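Local coordinates for DyP (Bjerkandera adusta, PDB 3MM3), which probably uses hydrogen peroxide at a heme b centre to oxidise dyes and related substrates, at residues A[325-330]-A[358-363]; A[329-334]-A[352-357]. The protein carries 1 engineered substitution. All coordinates share one frame; numbering follows the deposited sequence.

Overall arrangement
Both contacts join the same two strands, 328-334 and 353-360, an antiparallel pair within the four-stranded sheet of the C-terminal ferredoxin-like half, and both are largely buried. Contact 1 is the smaller, where the strands part into loops; its side-chain chemistry is polar, with an arginine running past a glutamate to the heme propionate and the cyanide. Contact 2 continues the pair from the shared Arg329 and Ser330 and buries about twice the area. There the apolar side chains dominate: Phe356 and Leu354 face the heme, while Ile332 and Leu355 lie on the face turned to strand 23-31 of the N-terminal sheet.

Contact 1 of 2, residues A[325-330]-A[358-363]; sequences FHAMRS and EYQSII. With HEM (protoporphyrin IX containing Fe), chain B; CYN (cyanide ion), chain C.
Arg329 and Glu358 are a non-hydrogen-bonded pair on the heme face of the antiparallel sheet of a ferredoxin-like fold, their side chains crossing in the wall of the heme pocket, on the side where cyanide binds. The arginine leaves its strand at CB on this face, and CG passes the carboxylate at 3.9 Å from Glu358 OE2. The charges do not meet, for NE is 5.0 Å from that oxygen. CD then lies over HEM C2D and C1D, where the bend at chi3 (-58°) lays the guanidinium against the porphyrin, with HEM C3D 3.3 Å above the guanidinium plane, over its centre. The flat guanidinium at the end of a long chain can thus serve two ligands at once: NH1 reaches cyanide N at 3.0 Å and NH2 the propionate oxygen HEM O2A at 2.8 Å. OD1 of the engineered Asn171 takes a further bond from NH1, and Ser174 O one from NH2.

Glu358 has CG opposite the backbone N (chi1 -164°), pressed on Ala327 CB, a small residue suited to so close a neighbour. Met328 and Tyr359, whose side chains lie on the other face (CB to CB 4.2 Å), exchange two backbone hydrogen bonds, and Tyr359 N to Met328 O is short, 2.7 Å at 167°.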
# COMPACT_ATOMS: atom_id res chain seq x y z
N PHE A 325 -14.80 -0.90 -1.45
CA PHE A 325 -13.52 -1.57 -1.65
C PHE A 325 -12.33 -0.64 -1.78
O PHE A 325 -11.25 -1.06 -2.21
CB PHE A 325 -13.63 -2.53 -2.84
CG PHE A 325 -14.85 -3.41 -2.77
CD1 PHE A 325 -14.98 -4.36 -1.76
CD2 PHE A 325 -15.86 -3.25 -3.70
CE1 PHE A 325 -16.12 -5.16 -1.68
CE2 PHE A 325 -17.01 -4.04 -3.62
CZ PHE A 325 -17.14 -4.99 -2.62
N HIS A 326 -12.51 0.62 -1.38
CA HIS A 326 -11.43 1.60 -1.42
C HIS A 326 -10.60 1.53 -0.15
O HIS A 326 -11.10 1.17 0.91
CB HIS A 326 -12.00 3.00 -1.62
CG HIS A 326 -12.60 3.19 -2.97
ND1 HIS A 326 -11.84 3.43 -4.09
CD2 HIS A 326 -13.88 3.11 -3.39
CE1 HIS A 326 -12.64 3.51 -5.14
NE2 HIS A 326 -13.88 3.33 -4.74
N ALA A 327 -9.32 1.88 -0.28
CA ALA A 327 -8.42 1.90 0.86
C ALA A 327 -7.39 3.00 0.68
O ALA A 327 -7.10 3.40 -0.44
CB ALA A 327 -7.73 0.55 1.01
N MET A 328 -6.82 3.47 1.79
CA MET A 328 -5.73 4.44 1.76
C MET A 328 -4.40 3.71 1.70
O MET A 328 -4.22 2.70 2.39
CB MET A 328 -5.74 5.32 3.01
CG MET A 328 -6.95 6.22 3.13
SD MET A 328 -6.97 7.56 1.92
CE MET A 328 -8.22 8.62 2.64
N ARG A 329 -3.46 4.21 0.91
CA ARG A 329 -2.13 3.58 0.83
C ARG A 329 -1.04 4.53 1.28
O ARG A 329 -1.07 5.72 0.95
CB ARG A 329 -1.83 3.11 -0.59
CG ARG A 329 -2.70 1.94 -1.03
CD ARG A 329 -2.54 1.62 -2.52
NE ARG A 329 -2.88 2.80 -3.31
CZ ARG A 329 -2.07 3.42 -4.17
NH1 ARG A 329 -0.86 2.95 -4.46
NH2 ARG A 329 -2.52 4.51 -4.79
N SER A 330 -0.05 4.01 2.01
CA SER A 330 1.06 4.86 2.45
C SER A 330 2.39 4.11 2.40
O SER A 330 3.08 3.97 3.41
CB SER A 330 0.80 5.46 3.85
OG SER A 330 1.68 6.55 4.15
N GLU A 358 -1.56 -0.41 3.65
CA GLU A 358 -2.91 -0.09 3.19
C GLU A 358 -3.86 -0.06 4.39
O GLU A 358 -3.86 -0.99 5.21
CB GLU A 358 -3.36 -1.11 2.15
CG GLU A 358 -4.54 -0.67 1.34
CD GLU A 358 -4.74 -1.48 0.06
OE1 GLU A 358 -4.37 -2.67 0.01
OE2 GLU A 358 -5.29 -0.93 -0.92
N TYR A 359 -4.65 1.01 4.49
CA TYR A 359 -5.58 1.22 5.60
C TYR A 359 -7.02 1.13 5.15
O TYR A 359 -7.40 1.69 4.11
CB TYR A 359 -5.40 2.62 6.20
CG TYR A 359 -4.05 2.91 6.82
CD1 TYR A 359 -3.70 2.37 8.06
CD2 TYR A 359 -3.15 3.77 6.19
CE1 TYR A 359 -2.47 2.66 8.64
CE2 TYR A 359 -1.91 4.07 6.78
CZ TYR A 359 -1.58 3.50 8.01
OH TYR A 359 -0.38 3.79 8.62
N GLN A 360 -7.84 0.46 5.97
CA GLN A 360 -9.27 0.30 5.71
C GLN A 360 -9.94 -0.11 7.00
O GLN A 360 -9.29 -0.62 7.90
CB GLN A 360 -9.52 -0.78 4.64
CG GLN A 360 -8.91 -2.15 4.98
CD GLN A 360 -7.46 -2.28 4.54
OE1 GLN A 360 -7.18 -2.27 3.34
NE2 GLN A 360 -6.54 -2.41 5.49
N SER A 361 -11.24 0.13 7.11
CA SER A 361 -11.98 -0.31 8.29
C SER A 361 -12.19 -1.81 8.30
O SER A 361 -12.27 -2.41 9.37
CB SER A 361 -13.33 0.39 8.37
OG SER A 361 -14.11 0.04 7.25
N ILE A 362 -12.31 -2.41 7.12
CA ILE A 362 -12.59 -3.85 7.00
C ILE A 362 -11.51 -4.45 6.10
O ILE A 362 -11.50 -4.22 4.90
CB ILE A 362 -14.01 -4.11 6.42
CG1 ILE A 362 -15.08 -3.53 7.35
CG2 ILE A 362 -14.25 -5.62 6.22
CD1 ILE A 362 -16.47 -3.36 6.70
N ILE A 363 -10.60 -5.22 6.70
CA ILE A 363 -9.47 -5.77 5.96
C ILE A 363 -9.95 -6.56 4.74
O ILE A 363 -9.39 -6.44 3.64
CB ILE A 363 -8.57 -6.64 6.87
CG1 ILE A 363 -7.89 -5.76 7.93
CG2 ILE A 363 -7.53 -7.41 6.05
CD1 ILE A 363 -7.16 -6.54 9.02
CHA HEM B . -1.56 1.77 -7.58
CHB HEM B . 2.83 -0.22 -7.69
CHC HEM B . 1.36 -3.65 -4.63
CHD HEM B . -3.07 -1.75 -4.58
C1A HEM B . -0.26 1.51 -7.90
C2A HEM B . 0.54 2.28 -8.83
C3A HEM B . 1.75 1.72 -8.87
C4A HEM B . 1.76 0.61 -7.95
CMA HEM B . 2.96 2.17 -9.71
CAA HEM B . 0.03 3.49 -9.64
CBA HEM B . -0.06 4.79 -8.82
CGA HEM B . -1.47 5.09 -8.36
O1A HEM B . -2.41 4.87 -9.14
O2A HEM B . -1.65 5.59 -7.24
C1B HEM B . 2.83 -1.32 -6.87
C2B HEM B . 3.97 -2.15 -6.55
C3B HEM B . 3.56 -3.09 -5.70
C4B HEM B . 2.15 -2.87 -5.44
CMB HEM B . 5.38 -1.94 -7.15
CAB HEM B . 4.39 -4.22 -5.05
CBB HEM B . 5.71 -4.12 -4.86
C1C HEM B . 0.02 -3.47 -4.39
C2C HEM B . -0.83 -4.37 -3.63
C3C HEM B . -2.07 -3.84 -3.63
C4C HEM B . -2.02 -2.61 -4.39
CMC HEM B . -0.33 -5.66 -2.94
CAC HEM B . -3.36 -4.37 -2.96
CBC HEM B . -3.60 -5.68 -2.88
C1D HEM B . -3.03 -0.60 -5.31
C2D HEM B . -4.13 0.32 -5.41
C3D HEM B . -3.68 1.40 -6.34
C4D HEM B . -2.34 1.03 -6.72
CMD HEM B . -5.51 0.26 -4.71
CAD HEM B . -4.50 2.60 -6.77
CBD HEM B . -5.46 2.13 -7.86
CGD HEM B . -6.43 3.21 -8.26
O1D HEM B . -6.59 3.46 -9.49
O2D HEM B . -7.07 3.83 -7.38
NA HEM B . 0.52 0.51 -7.38
NB HEM B . 1.72 -1.78 -6.17
NC HEM B . -0.74 -2.43 -4.86
ND HEM B . -1.97 -0.15 -6.09
FE HEM B . -0.12 -0.99 -6.14
C CYN C . 0.55 0.10 -4.53
N CYN C . 1.01 0.70 -3.67

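Contact 2 of 2, residues A[329-334]-A[352-357]. With HEM (protoporphyrin IX containing Fe), chain B; CYN (cyanide ion), chain C.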
# COMPACT_ATOMS: atom_id res chain seq x y z
N ARG A 329 -3.46 4.21 0.91
CA ARG A 329 -2.13 3.58 0.83
C ARG A 329 -1.04 4.53 1.28
O ARG A 329 -1.07 5.72 0.95
CB ARG A 329 -1.83 3.11 -0.59
CG ARG A 329 -2.70 1.94 -1.03
CD ARG A 329 -2.54 1.62 -2.52
NE ARG A 329 -2.88 2.80 -3.31
CZ ARG A 329 -2.07 3.42 -4.17
NH1 ARG A 329 -0.86 2.95 -4.46
NH2 ARG A 329 -2.52 4.51 -4.79
N SER A 330 -0.05 4.01 2.01
CA SER A 330 1.06 4.86 2.45
C SER A 330 2.39 4.11 2.40
O SER A 330 3.08 3.97 3.41
CB SER A 330 0.80 5.46 3.85
OG SER A 330 1.68 6.55 4.15
N SER A 331 2.74 3.64 1.21
CA SER A 331 3.93 2.80 1.02
C SER A 331 5.22 3.58 0.79
O SER A 331 5.20 4.77 0.47
CB SER A 331 3.70 1.81 -0.11
OG SER A 331 2.47 1.12 0.09
N ILE A 332 6.35 2.90 0.95
CA ILE A 332 7.65 3.51 0.68
C ILE A 332 8.62 2.44 0.17
O ILE A 332 8.64 1.32 0.69
CB ILE A 332 8.21 4.23 1.94
CG1 ILE A 332 9.38 5.16 1.57
CG2 ILE A 332 8.53 3.23 3.06
CD1 ILE A 332 9.81 6.10 2.68
N PRO A 333 9.42 2.78 -0.86
CA PRO A 333 10.45 1.85 -1.33
C PRO A 333 11.51 1.61 -0.27
O PRO A 333 11.67 2.44 0.64
CB PRO A 333 11.06 2.59 -2.53
CG PRO A 333 9.99 3.51 -2.99
CD PRO A 333 9.35 3.98 -1.71
N TYR A 334 12.22 0.50 -0.37
CA TYR A 334 13.40 0.27 0.46
C TYR A 334 14.52 -0.29 -0.39
O TYR A 334 14.27 -0.88 -1.45
CB TYR A 334 13.10 -0.65 1.66
CG TYR A 334 13.05 -2.13 1.32
CD1 TYR A 334 14.21 -2.89 1.32
CD2 TYR A 334 11.85 -2.76 1.00
CE1 TYR A 334 14.18 -4.24 1.01
CE2 TYR A 334 11.81 -4.11 0.70
CZ TYR A 334 12.98 -4.85 0.70
OH TYR A 334 12.91 -6.19 0.39
N ARG A 352 15.98 -5.13 -2.30
CA ARG A 352 15.25 -3.88 -2.45
C ARG A 352 13.79 -4.23 -2.69
O ARG A 352 13.46 -5.35 -3.06
CB ARG A 352 15.81 -3.05 -3.61
CG ARG A 352 15.69 -3.73 -4.98
CD ARG A 352 16.28 -2.89 -6.10
NE ARG A 352 17.71 -2.64 -5.90
CZ ARG A 352 18.69 -3.46 -6.25
NH1 ARG A 352 18.45 -4.63 -6.84
NH2 ARG A 352 19.95 -3.10 -6.00
N GLY A 353 12.90 -3.26 -2.49
CA GLY A 353 11.48 -3.54 -2.67
C GLY A 353 10.58 -2.45 -2.16
O GLY A 353 10.92 -1.26 -2.26
N LEU A 354 9.45 -2.86 -1.61
CA LEU A 354 8.41 -1.93 -1.19
C LEU A 354 7.92 -2.32 0.20
O LEU A 354 7.62 -3.49 0.44
CB LEU A 354 7.22 -1.94 -2.17
CG LEU A 354 6.19 -0.82 -2.00
CD1 LEU A 354 6.82 0.55 -2.32
CD2 LEU A 354 4.99 -1.06 -2.88
N LEU A 355 7.87 -1.34 1.09
CA LEU A 355 7.21 -1.50 2.38
C LEU A 355 5.80 -0.96 2.17
O LEU A 355 5.59 0.25 2.11
CB LEU A 355 7.96 -0.75 3.49
CG LEU A 355 9.45 -1.13 3.58
CD1 LEU A 355 10.12 -0.30 4.66
CD2 LEU A 355 9.65 -2.62 3.85
N PHE A 356 4.85 -1.88 2.03
CA PHE A 356 3.51 -1.56 1.59
C PHE A 356 2.56 -1.44 2.77
O PHE A 356 2.55 -2.28 3.67
CB PHE A 356 3.07 -2.65 0.61
CG PHE A 356 1.63 -2.58 0.19
CD1 PHE A 356 1.26 -1.94 -0.99
CD2 PHE A 356 0.64 -3.21 0.95
CE1 PHE A 356 -0.08 -1.90 -1.39
CE2 PHE A 356 -0.70 -3.19 0.56
CZ PHE A 356 -1.06 -2.54 -0.62
N VAL A 357 1.74 -0.40 2.73
CA VAL A 357 0.83 -0.07 3.82
C VAL A 357 -0.52 0.28 3.22
O VAL A 357 -0.62 1.18 2.37
CB VAL A 357 1.40 1.14 4.62
CG1 VAL A 357 0.41 1.64 5.64
CG2 VAL A 357 2.71 0.78 5.31
CHA HEM B . -1.56 1.77 -7.58
CHB HEM B . 2.83 -0.22 -7.69
CHC HEM B . 1.36 -3.65 -4.63
CHD HEM B . -3.07 -1.75 -4.58
C1A HEM B . -0.26 1.51 -7.90
C2A HEM B . 0.54 2.28 -8.83
C3A HEM B . 1.75 1.72 -8.87
C4A HEM B . 1.76 0.61 -7.95
CMA HEM B . 2.96 2.17 -9.71
CAA HEM B . 0.03 3.49 -9.64
CBA HEM B . -0.06 4.79 -8.82
CGA HEM B . -1.47 5.09 -8.36
O1A HEM B . -2.41 4.87 -9.14
O2A HEM B . -1.65 5.59 -7.24
C1B HEM B . 2.83 -1.32 -6.87
C2B HEM B . 3.97 -2.15 -6.55
C3B HEM B . 3.56 -3.09 -5.70
C4B HEM B . 2.15 -2.87 -5.44
CMB HEM B . 5.38 -1.94 -7.15
CAB HEM B . 4.39 -4.22 -5.05
CBB HEM B . 5.71 -4.12 -4.86
C1C HEM B . 0.02 -3.47 -4.39
C2C HEM B . -0.83 -4.37 -3.63
C3C HEM B . -2.07 -3.84 -3.63
C4C HEM B . -2.02 -2.61 -4.39
CMC HEM B . -0.33 -5.66 -2.94
CAC HEM B . -3.36 -4.37 -2.96
CBC HEM B . -3.60 -5.68 -2.88
C1D HEM B . -3.03 -0.60 -5.31
C2D HEM B . -4.13 0.32 -5.41
C3D HEM B . -3.68 1.40 -6.34
C4D HEM B . -2.34 1.03 -6.72
CMD HEM B . -5.51 0.26 -4.71
CAD HEM B . -4.50 2.60 -6.77
CBD HEM B . -5.46 2.13 -7.86
CGD HEM B . -6.43 3.21 -8.26
O1D HEM B . -6.59 3.46 -9.49
O2D HEM B . -7.07 3.83 -7.38
NA HEM B . 0.52 0.51 -7.38
NB HEM B . 1.72 -1.78 -6.17
NC HEM B . -0.74 -2.43 -4.86
ND HEM B . -1.97 -0.15 -6.09
FE HEM B . -0.12 -0.99 -6.14
C CYN C . 0.55 0.10 -4.53
N CYN C . 1.01 0.70 -3.67
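Ser331 turns its hydroxyl beside its own backbone N (chi1 -51°), which puts OG 3.1 Å from Val357 N as the acceptor of that N-H. A regular antiparallel pair would offer Ser330 O here, but the backbone twists at Ser330 and this buried carbonyl is left without a partner. A serine, short and able to accept, fills the gap: the strand is interrupted, yet the register with Phe356 and Leu355 runs on. Ser330 N still bonds to Val357 O, and Ile332 exchanges both backbone bonds with Leu355.

Phe356, with CG opposite its backbone N (chi1 172°), sends its ring from the strand to the heme. CE1 is 3.4 Å from HEM C1C, the methyl HEM CMC lies over the rim of one face, and the cyanide sits in plane at the ring edge, 3.6 Å from CE1 to its N. An apolar ring suits this wall of the pocket. Beside it, Leu354 divides its branches: CD1 rests on the Ile332 carbonyl and CD2 meets the vinyl carbon HEM CBB at 3.7 Å.

On the reverse face, Ile332 and Leu355 lie side by side, pointing toward strand 23-31. Tyr334 folds its ring back over Gly353, whose N is 3.4 Å above the ring centre; glycine suits this place because no side chain stands between ring and backbone. Leu355 CD2 closes on Tyr334 CD2 at 3.6 Å, and Asp351 holds the tyrosine hydroxyl. Pro333, lacking an N-H, occupies a non-hydrogen-bonded position opposite Leu354. Alternating residues thus line two different environments, as in the C-terminal ferredoxin-like sheet of DyP-type peroxidases, one face contributing Leu354 and Phe356 to the distal side of the heme pocket and the other packing on the N-terminal sheet.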